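Local atomic coordinates of imelysin (Bacteroides ovatus ATCC 8483, PDB entry 3OYV), a protein that probably takes part in bacterial iron uptake as a helical, imelysin-like protein of the outer membrane. Residues A[113-118]-A[346-351]; A[299-304]-A[340-345]; A[119-124]-A[180-185]. All coordinates share one frame; numbering follows the deposited sequence. Where two conformers were deposited one is given.

Interaction 1: A[113-118]-A[346-351]; sequences VESWYS and TLEFLL
Tyr117 and Phe349 mark the closest backbone approach, their CA atoms 6.4 Å apart, where the loop 113-118, which opens with a type II beta turn from Val113 to Trp116, meets the flank of helix 343-351. The polar half of the contact belongs to Glu348. With CG anti to its backbone N (chi1 -169°) and the chain extended beyond, it carries its carboxylate straight across to the loop. There Ser118 takes hold of OE2 twice: Ser118 OG donates to Glu348 OE2 over 2.7 Å, and Ser118 N donates to the same oxygen over 3.2 Å. The two donors come from opposite faces of the carboxylate plane, both on the anti side. The other oxygen, Glu348 OE1, accepts from water 1 at 2.8 Å and from His345 ND1; the water in turn takes a weak bond from Ser115 N. Ser115 OG itself turns to Asp124.

The aromatic half lies alongside. Tyr117 CD2 packs 3.5 Å from Glu348 OE1, and its CE2 rests 3.6 Å from Phe349 CB. Phe349 then presents its ring edge to the Tyr117 face in a T-shaped pair, centroids 5.5 Å apart and planes at 82°. The phenol OH of Tyr117 is bonded to Gln309 OE1, which fixes the ring at its far end.

All six touching residues are buried, so the carboxylate is held by several donors inside the protein. Together with Gly343 and His345, Glu348 spells the GxHxxE signature of imelysin-like proteins, a motif associated with the family's putative functional site.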
loop_
_atom_site.group_PDB
_atom_site.type_symbol
_atom_site.label_atom_id
_atom_site.label_comp_id
_atom_site.label_asym_id
_atom_site.label_seq_id
_atom_site.Cartn_x
_atom_site.Cartn_y
_atom_site.Cartn_z
ATOM N N VAL A 113 3.890 10.147 -10.990
ATOM C CA VAL A 113 3.618 8.705 -10.962
ATOM C C VAL A 113 4.136 8.039 -9.669
ATOM O O VAL A 113 5.350 7.907 -9.461
ATOM C CB VAL A 113 4.223 8.022 -12.195
ATOM C CG1 VAL A 113 4.051 6.480 -12.147
ATOM C CG2 VAL A 113 3.561 8.569 -13.497
ATOM N N GLU A 114 3.215 7.562 -8.836
ATOM C CA GLU A 114 3.560 6.865 -7.609
ATOM C C GLU A 114 4.342 5.587 -7.908
ATOM O O GLU A 114 3.909 4.756 -8.697
ATOM C CB GLU A 114 2.278 6.516 -6.840
ATOM C CG GLU A 114 2.477 5.525 -5.674
ATOM C CD GLU A 114 1.167 4.965 -5.130
ATOM O OE1 GLU A 114 0.218 5.750 -4.952
ATOM O OE2 GLU A 114 1.084 3.732 -4.862
ATOM N N SER A 115 5.494 5.431 -7.272
ATOM C CA SER A 115 6.410 4.289 -7.411
ATOM C C SER A 115 7.237 4.321 -8.713
ATOM O O SER A 115 7.836 3.311 -9.111
ATOM C CB SER A 115 5.735 2.933 -7.224
ATOM O OG SER A 115 5.289 2.755 -5.899
ATOM N N TRP A 116 7.372 5.489 -9.357
ATOM C CA TRP A 116 8.186 5.538 -10.556
ATOM C C TRP A 116 9.678 5.424 -10.287
ATOM O O TRP A 116 10.417 4.998 -11.154
ATOM C CB TRP A 116 7.903 6.792 -11.374
ATOM C CG TRP A 116 8.615 8.085 -10.963
ATOM C CD1 TRP A 116 8.127 9.067 -10.152
ATOM C CD2 TRP A 116 9.927 8.519 -11.353
ATOM N NE1 TRP A 116 9.035 10.091 -10.025
ATOM C CE2 TRP A 116 10.135 9.788 -10.772
ATOM C CE3 TRP A 116 10.920 7.978 -12.168
ATOM C CZ2 TRP A 116 11.332 10.501 -10.937
ATOM C CZ3 TRP A 116 12.094 8.701 -12.364
ATOM C CH2 TRP A 116 12.278 9.949 -11.757
ATOM N N TYR A 117 10.142 5.814 -9.087
ATOM C CA TYR A 117 11.565 5.853 -8.876
ATOM C C TYR A 117 12.159 4.478 -9.120
ATOM O O TYR A 117 13.282 4.353 -9.601
ATOM C CB TYR A 117 11.948 6.263 -7.468
ATOM C CG TYR A 117 11.420 7.550 -6.916
ATOM C CD1 TYR A 117 11.368 8.717 -7.670
ATOM C CD2 TYR A 117 10.975 7.621 -5.620
ATOM C CE1 TYR A 117 10.914 9.891 -7.113
ATOM C CE2 TYR A 117 10.548 8.799 -5.042
ATOM C CZ TYR A 117 10.499 9.937 -5.804
ATOM O OH TYR A 117 10.040 11.096 -5.211
ATOM N N SER A 118 11.391 3.441 -8.765
ATOM C CA SER A 118 11.812 2.052 -8.887
ATOM C C SER A 118 11.190 1.352 -10.108
ATOM O O SER A 118 11.284 0.135 -10.257
ATOM C CB SER A 118 11.440 1.304 -7.599
ATOM O OG SER A 118 10.086 1.448 -7.333
ATOM N N THR A 346 9.841 7.872 0.427
ATOM C CA THR A 346 11.093 8.556 0.781
ATOM C C THR A 346 12.243 7.567 0.789
ATOM O O THR A 346 13.300 7.847 0.246
ATOM C CB THR A 346 10.985 9.326 2.118
ATOM O OG1 THR A 346 10.028 10.368 1.958
ATOM C CG2 THR A 346 12.333 9.948 2.449
ATOM N N LEU A 347 12.036 6.390 1.381
ATOM C CA LEU A 347 13.083 5.375 1.288
ATOM C C LEU A 347 13.336 4.969 -0.141
ATOM O O LEU A 347 14.472 4.775 -0.526
ATOM C CB LEU A 347 12.718 4.199 2.151
ATOM C CG LEU A 347 13.831 3.247 2.499
ATOM C CD1 LEU A 347 15.112 3.946 2.964
ATOM C CD2 LEU A 347 13.277 2.274 3.600
ATOM N N GLU A 348 12.259 4.858 -0.913
ATOM C CA GLU A 348 12.407 4.559 -2.333
ATOM C C GLU A 348 13.320 5.581 -3.045
ATOM O O GLU A 348 14.215 5.217 -3.819
ATOM C CB GLU A 348 11.009 4.524 -2.997
ATOM C CG GLU A 348 10.966 3.962 -4.410
ATOM C CD GLU A 348 9.652 4.299 -5.119
ATOM O OE1 GLU A 348 8.846 5.062 -4.567
ATOM O OE2 GLU A 348 9.489 3.828 -6.260
ATOM N N PHE A 349 13.064 6.863 -2.771
ATOM C CA PHE A 349 13.885 7.955 -3.349
ATOM C C PHE A 349 15.367 7.784 -3.009
ATOM O O PHE A 349 16.237 8.036 -3.830
ATOM C CB PHE A 349 13.356 9.273 -2.779
ATOM C CG PHE A 349 14.096 10.517 -3.223
ATOM C CD1 PHE A 349 15.261 10.914 -2.612
ATOM C CD2 PHE A 349 13.539 11.366 -4.153
ATOM C CE1 PHE A 349 15.902 12.066 -3.022
ATOM C CE2 PHE A 349 14.176 12.536 -4.532
ATOM C CZ PHE A 349 15.358 12.862 -3.980
ATOM N N LEU A 350 15.616 7.371 -1.776
ATOM C CA LEU A 350 16.966 7.199 -1.230
ATOM C C LEU A 350 17.683 5.963 -1.736
ATOM O O LEU A 350 18.913 5.896 -1.663
ATOM C CB LEU A 350 16.899 7.224 0.307
ATOM C CG LEU A 350 16.466 8.554 0.968
ATOM C CD1 LEU A 350 16.170 8.349 2.474
ATOM C CD2 LEU A 350 17.491 9.689 0.711
ATOM N N LEU A 351 16.922 4.999 -2.279
ATOM C CA LEU A 351 17.461 3.729 -2.727
ATOM C C LEU A 351 17.565 3.561 -4.245
ATOM O O LEU A 351 18.371 2.763 -4.714
ATOM C CB LEU A 351 16.645 2.559 -2.154
ATOM C CG LEU A 351 16.749 2.343 -0.656
ATOM C CD1 LEU A 351 15.786 1.227 -0.232
ATOM C CD2 LEU A 351 18.206 2.019 -0.252
HETATM O O HOH W 1 7.821 6.859 -6.439
#

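Interaction 2: A[299-304]-A[340-345]; sequences DPNMDS and NVRGFH
Phe344 N donates to Met302 O over 2.8 Å, tying the last turn of helix 298-303 to the start of helix 343-351, where Gly343 and His345 open the GxHxxE motif of imelysin-like proteins. The bond is nearly straight at 167°, although the donor stands above the carbonyl plane. One residue back, Gly343 CA lies 3.3 Å from the same Met302 O. A beta carbon on this glycine would collide with that oxygen, and its positive phi of 81° also suits a residue without a side chain. Met302 is modelled as selenomethionine.

Arg342 joins from the other side of the glycine. Bent at chi3, it brings NE to 3.0 Å from Asn301 O, in the carbonyl plane and on a lone pair. Its guanidinium lies flat over the Asn301 amide, the planes 11° apart and Asn301 CG 3.6 Å from Arg342 CZ. Salt bridges from NH1 to Glu336 and from NH2 to Asp38 position that plate.

Asp303 OD1 approaches His345 NE2 without bonding to it. The carboxylate is instead paired with Arg279, while His345 is oriented through ND1 by Glu348, and its NE2 bonds to an unidentified ligand. Water 2 links the backbones: it accepts from His345 N and lies within donating distance of Ser304 O and Arg342 O. Within residues 299-304, Ser304 OG closes back on Pro300 O at 2.7 Å, on a lone pair of that carbonyl.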
loop_
_atom_site.group_PDB
_atom_site.type_symbol
_atom_site.label_atom_id
_atom_site.label_comp_id
_atom_site.label_asym_id
_atom_site.label_seq_id
_atom_site.Cartn_x
_atom_site.Cartn_y
_atom_site.Cartn_z
ATOM N N ASP A 299 -1.468 6.082 7.868
ATOM C CA ASP A 299 -1.270 5.830 6.438
ATOM C C ASP A 299 -0.343 6.899 5.828
ATOM O O ASP A 299 0.677 6.557 5.235
ATOM C CB ASP A 299 -2.637 5.761 5.748
ATOM C CG ASP A 299 -2.569 5.532 4.269
ATOM O OD1 ASP A 299 -1.604 5.030 3.695
ATOM O OD2 ASP A 299 -3.611 5.761 3.621
ATOM N N PRO A 300 -0.640 8.192 6.017
ATOM C CA PRO A 300 0.297 9.163 5.463
ATOM C C PRO A 300 1.694 9.180 6.115
ATOM O O PRO A 300 2.665 9.630 5.486
ATOM C CB PRO A 300 -0.438 10.515 5.618
ATOM C CG PRO A 300 -1.499 10.281 6.582
ATOM C CD PRO A 300 -1.898 8.831 6.447
ATOM N N ASN A 301 1.789 8.667 7.329
ATOM C CA ASN A 301 3.117 8.489 7.947
ATOM C C ASN A 301 3.919 7.346 7.334
ATOM O O ASN A 301 5.142 7.343 7.424
ATOM C CB ASN A 301 2.964 8.287 9.454
ATOM C CG ASN A 301 2.935 9.577 10.211
ATOM O OD1 ASN A 301 3.132 10.632 9.644
ATOM N ND2 ASN A 301 2.694 9.498 11.526
HETATM N N MSE A 302 3.219 6.404 6.729
HETATM C CA MSE A 302 3.857 5.238 6.117
HETATM C C MSE A 302 4.031 5.327 4.607
HETATM O O MSE A 302 4.885 4.639 4.037
HETATM C CB MSE A 302 3.056 4.009 6.468
HETATM C CG MSE A 302 3.107 3.747 7.960
HETATM SE SE MSE A 302 2.173 2.089 8.460
HETATM C CE MSE A 302 3.326 0.769 7.752
ATOM N N ASP A 303 3.203 6.141 3.945
ATOM C CA ASP A 303 3.065 6.005 2.498
ATOM C C ASP A 303 2.606 7.257 1.771
ATOM O O ASP A 303 1.852 7.166 0.816
ATOM C CB ASP A 303 2.077 4.863 2.195
ATOM C CG ASP A 303 2.172 4.348 0.763
ATOM O OD1 ASP A 303 3.297 4.235 0.218
ATOM O OD2 ASP A 303 1.094 4.028 0.205
ATOM N N SER A 304 3.077 8.438 2.170
ATOM C CA SER A 304 2.674 9.621 1.456
ATOM C C SER A 304 3.219 9.640 0.057
ATOM O O SER A 304 4.336 9.184 -0.208
ATOM C CB SER A 304 3.140 10.912 2.152
ATOM O OG SER A 304 2.371 11.177 3.300
ATOM N N ASN A 340 5.516 14.122 4.311
ATOM C CA ASN A 340 5.992 14.220 2.946
ATOM C C ASN A 340 7.518 14.079 2.757
ATOM O O ASN A 340 8.027 14.233 1.655
ATOM C CB ASN A 340 5.432 15.476 2.254
ATOM C CG ASN A 340 5.956 16.746 2.837
ATOM O OD1 ASN A 340 6.890 16.733 3.641
ATOM N ND2 ASN A 340 5.367 17.885 2.418
ATOM N N VAL A 341 8.224 13.763 3.844
ATOM C CA VAL A 341 9.642 13.392 3.773
ATOM C C VAL A 341 9.914 12.109 4.565
ATOM O O VAL A 341 11.043 11.845 4.960
ATOM C CB VAL A 341 10.567 14.554 4.229
ATOM C CG1 VAL A 341 10.423 15.770 3.289
ATOM C CG2 VAL A 341 10.328 14.900 5.706
ATOM N N ARG A 342 8.901 11.264 4.712
ATOM C CA ARG A 342 9.097 9.945 5.324
ATOM C C ARG A 342 8.351 8.892 4.480
ATOM O O ARG A 342 7.910 9.162 3.347
ATOM C CB ARG A 342 8.628 9.943 6.782
ATOM C CG ARG A 342 7.143 10.146 6.920
ATOM C CD ARG A 342 6.754 10.404 8.350
ATOM N NE ARG A 342 6.593 9.223 9.207
ATOM C CZ ARG A 342 6.514 9.230 10.536
ATOM N NH1 ARG A 342 6.743 10.339 11.261
ATOM N NH2 ARG A 342 6.246 8.119 11.173
ATOM N N GLY A 343 8.232 7.709 5.054
ATOM C CA GLY A 343 7.470 6.645 4.458
ATOM C C GLY A 343 8.182 5.887 3.375
ATOM O O GLY A 343 9.321 6.189 2.989
ATOM N N PHE A 344 7.449 4.911 2.826
ATOM C CA PHE A 344 8.008 4.041 1.812
ATOM C C PHE A 344 8.620 4.791 0.621
ATOM O O PHE A 344 9.634 4.379 0.078
ATOM C CB PHE A 344 6.953 3.083 1.290
ATOM C CG PHE A 344 6.711 1.862 2.151
ATOM C CD1 PHE A 344 7.707 0.906 2.260
ATOM C CD2 PHE A 344 5.482 1.645 2.782
ATOM C CE1 PHE A 344 7.487 -0.233 2.956
ATOM C CE2 PHE A 344 5.254 0.479 3.497
ATOM C CZ PHE A 344 6.284 -0.453 3.613
ATOM N N HIS A 345 7.951 5.857 0.160
ATOM C CA HIS A 345 8.423 6.516 -1.025
ATOM C C HIS A 345 9.657 7.399 -0.791
ATOM O O HIS A 345 10.424 7.631 -1.699
ATOM C CB HIS A 345 7.303 7.249 -1.727
ATOM C CG HIS A 345 6.246 6.318 -2.213
ATOM N ND1 HIS A 345 6.492 5.349 -3.169
ATOM C CD2 HIS A 345 4.949 6.201 -1.870
ATOM C CE1 HIS A 345 5.375 4.672 -3.386
ATOM N NE2 HIS A 345 4.433 5.155 -2.591
HETATM O O HOH W 2 6.213 7.788 1.410
#

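Interaction 3: A[119-124]-A[180-185]; sequences WHSRDD and QPFRNH
Trp119, Gln180 and Arg122 carry this contact between the start of helix 121-137 and the loop that follows helix 158-177. Trp119 lays the face of its indole against Pro181. Pro181 CG stands 3.6 Å from the centroid of the six-membered ring and only 11° off its normal, a CH-pi contact centred on the ring. A cis peptide bond joins Gln180 to this proline.

Gln180 works between the other two. CG is anti to its backbone N (chi1 170°), and a bend at chi2 folds the amide back toward the helix. Gln180 NE2 donates to Trp119 O over 2.9 Å, in the amide plane and on a lone pair of the carbonyl, with an angle of 163°. At the other branch, Arg122 NH1 reaches Gln180 OE1 at 3.0 Å from well above the amide carbonyl plane. Gln180 CB sits over one face of the guanidinium, whose NH2 binds Gln176 O. Water 3 lies 2.9 Å from Gln180 OE1 and accepts from Phe182 N at 3.1 Å and from Arg122 N. Nearby, Ser121 OG abuts Phe182 CB at 3.2 Å, near the plane of the phenylalanine ring.

An alanine in place of Trp119 would probably leave Pro181 without the aromatic face it packs on and open a gap beside it.

The chemistry is thus neutral amide and carbonyl groups around one arginine: the positive charge of Arg122 is probably stabilised by the carbonyl oxygens it donates to, Gln180 OE1 through NH1 and Gln176 O through NH2, consistent with a partly solvent-facing junction held by directional bonds and one proline-indole CH-pi contact.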
loop_
_atom_site.group_PDB
_atom_site.type_symbol
_atom_site.label_atom_id
_atom_site.label_comp_id
_atom_site.label_asym_id
_atom_site.label_seq_id
_atom_site.Cartn_x
_atom_site.Cartn_y
_atom_site.Cartn_z
ATOM N N TRP A 119 10.505 2.123 -10.958
ATOM C CA TRP A 119 9.730 1.592 -12.110
ATOM C C TRP A 119 8.763 0.494 -11.661
ATOM O O TRP A 119 8.563 -0.530 -12.326
ATOM C CB TRP A 119 10.656 1.088 -13.217
ATOM C CG TRP A 119 11.297 2.137 -14.058
ATOM C CD1 TRP A 119 11.411 3.454 -13.786
ATOM C CD2 TRP A 119 11.922 1.932 -15.320
ATOM N NE1 TRP A 119 12.067 4.094 -14.792
ATOM C CE2 TRP A 119 12.383 3.182 -15.758
ATOM C CE3 TRP A 119 12.106 0.809 -16.146
ATOM C CZ2 TRP A 119 13.062 3.347 -16.989
ATOM C CZ3 TRP A 119 12.757 0.980 -17.388
ATOM C CH2 TRP A 119 13.221 2.243 -17.789
ATOM N N HIS A 120 8.187 0.708 -10.497
ATOM C CA HIS A 120 7.373 -0.291 -9.803
ATOM C C HIS A 120 5.870 0.014 -9.848
ATOM O O HIS A 120 5.064 -0.705 -9.258
ATOM C CB HIS A 120 7.945 -0.370 -8.365
ATOM C CG HIS A 120 7.172 -1.222 -7.422
ATOM N ND1 HIS A 120 7.120 -2.595 -7.536
ATOM C CD2 HIS A 120 6.468 -0.901 -6.320
ATOM C CE1 HIS A 120 6.363 -3.076 -6.561
ATOM N NE2 HIS A 120 5.977 -2.065 -5.793
ATOM N N SER A 121 5.460 1.094 -10.508
ATOM C CA SER A 121 4.046 1.515 -10.456
ATOM C C SER A 121 3.087 0.414 -10.919
ATOM O O SER A 121 2.083 0.180 -10.276
ATOM C CB SER A 121 3.787 2.821 -11.252
ATOM O OG SER A 121 4.009 2.681 -12.625
ATOM N N ARG A 122 3.371 -0.224 -12.058
ATOM C CA ARG A 122 2.482 -1.286 -12.525
ATOM C C ARG A 122 2.267 -2.351 -11.448
ATOM O O ARG A 122 1.156 -2.751 -11.173
ATOM C CB ARG A 122 3.024 -1.944 -13.797
ATOM C CG ARG A 122 2.856 -1.091 -15.046
ATOM C CD ARG A 122 3.742 -1.536 -16.203
ATOM N NE ARG A 122 3.473 -2.928 -16.588
ATOM C CZ ARG A 122 4.145 -3.995 -16.174
ATOM N NH1 ARG A 122 5.205 -3.896 -15.392
ATOM N NH2 ARG A 122 3.749 -5.219 -16.562
ATOM N N ASP A 123 3.369 -2.831 -10.880
ATOM C CA ASP A 123 3.288 -3.910 -9.922
ATOM C C ASP A 123 2.613 -3.462 -8.626
ATOM O O ASP A 123 1.837 -4.203 -8.041
ATOM C CB ASP A 123 4.678 -4.503 -9.674
ATOM C CG ASP A 123 5.203 -5.336 -10.832
ATOM O OD1 ASP A 123 4.400 -5.741 -11.696
ATOM O OD2 ASP A 123 6.435 -5.586 -10.834
ATOM N N ASP A 124 2.902 -2.230 -8.192
ATOM C CA ASP A 124 2.263 -1.616 -7.043
ATOM C C ASP A 124 0.745 -1.634 -7.229
ATOM O O ASP A 124 -0.005 -2.168 -6.407
ATOM C CB ASP A 124 2.845 -0.200 -6.954
ATOM C CG ASP A 124 2.210 0.690 -5.906
ATOM O OD1 ASP A 124 1.270 0.325 -5.180
ATOM O OD2 ASP A 124 2.707 1.851 -5.788
ATOM N N GLN A 180 5.836 -1.538 -19.645
ATOM C CA GLN A 180 6.755 -1.200 -18.567
ATOM C C GLN A 180 7.785 -0.189 -19.053
ATOM O O GLN A 180 8.397 -0.401 -20.088
ATOM C CB GLN A 180 7.455 -2.482 -18.072
ATOM C CG GLN A 180 8.625 -2.307 -17.121
ATOM C CD GLN A 180 8.239 -1.837 -15.740
ATOM O OE1 GLN A 180 7.059 -1.555 -15.458
ATOM N NE2 GLN A 180 9.223 -1.799 -14.846
ATOM N N PRO A 181 8.012 0.904 -18.300
ATOM C CA PRO A 181 7.304 1.349 -17.113
ATOM C C PRO A 181 6.147 2.261 -17.470
ATOM O O PRO A 181 6.196 2.992 -18.452
ATOM C CB PRO A 181 8.392 2.135 -16.376
ATOM C CG PRO A 181 9.186 2.767 -17.520
ATOM C CD PRO A 181 9.202 1.746 -18.593
ATOM N N PHE A 182 5.141 2.277 -16.628
ATOM C CA PHE A 182 3.986 3.152 -16.829
ATOM C C PHE A 182 4.444 4.593 -17.021
ATOM O O PHE A 182 3.904 5.305 -17.864
ATOM C CB PHE A 182 3.001 3.014 -15.645
ATOM C CG PHE A 182 1.948 4.068 -15.564
ATOM C CD1 PHE A 182 1.164 4.423 -16.657
ATOM C CD2 PHE A 182 1.685 4.675 -14.334
ATOM C CE1 PHE A 182 0.189 5.395 -16.511
ATOM C CE2 PHE A 182 0.721 5.636 -14.190
ATOM C CZ PHE A 182 -0.037 6.013 -15.287
ATOM N N ARG A 183 5.427 5.051 -16.257
ATOM C CA ARG A 183 5.828 6.448 -16.355
ATOM C C ARG A 183 6.257 6.864 -17.764
ATOM O O ARG A 183 6.131 8.036 -18.104
ATOM C CB ARG A 183 6.927 6.757 -15.342
ATOM C CG ARG A 183 7.401 8.195 -15.381
ATOM C CD ARG A 183 8.586 8.341 -14.536
ATOM N NE ARG A 183 9.087 9.702 -14.421
ATOM C CZ ARG A 183 10.173 10.182 -15.037
ATOM N NH1 ARG A 183 10.853 9.470 -15.913
ATOM N NH2 ARG A 183 10.559 11.429 -14.802
ATOM N N ASN A 184 6.741 5.921 -18.569
ATOM C CA ASN A 184 7.155 6.227 -19.955
ATOM C C ASN A 184 6.078 5.949 -20.989
ATOM O O ASN A 184 6.319 6.106 -22.194
ATOM C CB ASN A 184 8.425 5.456 -20.358
ATOM C CG ASN A 184 9.665 5.938 -19.637
ATOM O OD1 ASN A 184 9.647 6.980 -19.031
ATOM N ND2 ASN A 184 10.751 5.152 -19.698
ATOM N N HIS A 185 4.909 5.514 -20.527
ATOM C CA HIS A 185 3.784 5.149 -21.400
ATOM C C HIS A 185 2.448 5.680 -20.898
ATOM O O HIS A 185 1.402 5.050 -21.074
ATOM C CB HIS A 185 3.742 3.626 -21.535
ATOM C CG HIS A 185 4.969 3.074 -22.143
ATOM N ND1 HIS A 185 6.029 2.586 -21.416
ATOM C CD2 HIS A 185 5.324 2.981 -23.441
ATOM C CE1 HIS A 185 6.991 2.223 -22.245
ATOM N NE2 HIS A 185 6.585 2.446 -23.477
HETATM O O HOH W 3 5.810 0.607 -14.055
#

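How the interactions relate
Interactions 1 and 2 share helix 343-351 and touch through His345, whose imidazole packs against Ser115. Interaction 2 fixes the helix start, interaction 1 its later turns. Interaction 1 is wholly buried and rests on a carboxylate and aromatic rings; interaction 2 is partly buried and depends on backbone carbonyls, a glycine and a stacked arginine. Interaction 3, further from the chain centre and including exposed residues, relies on amides and a proline-indole face. It nonetheless meets interaction 1, where Ser115 OG probably bonds to Asp124 OD2 and Trp116 packs on Arg183. Interactions 2 and 3 do not touch, their nearest atoms being about 5 Å apart, but residues 113-118 touch both.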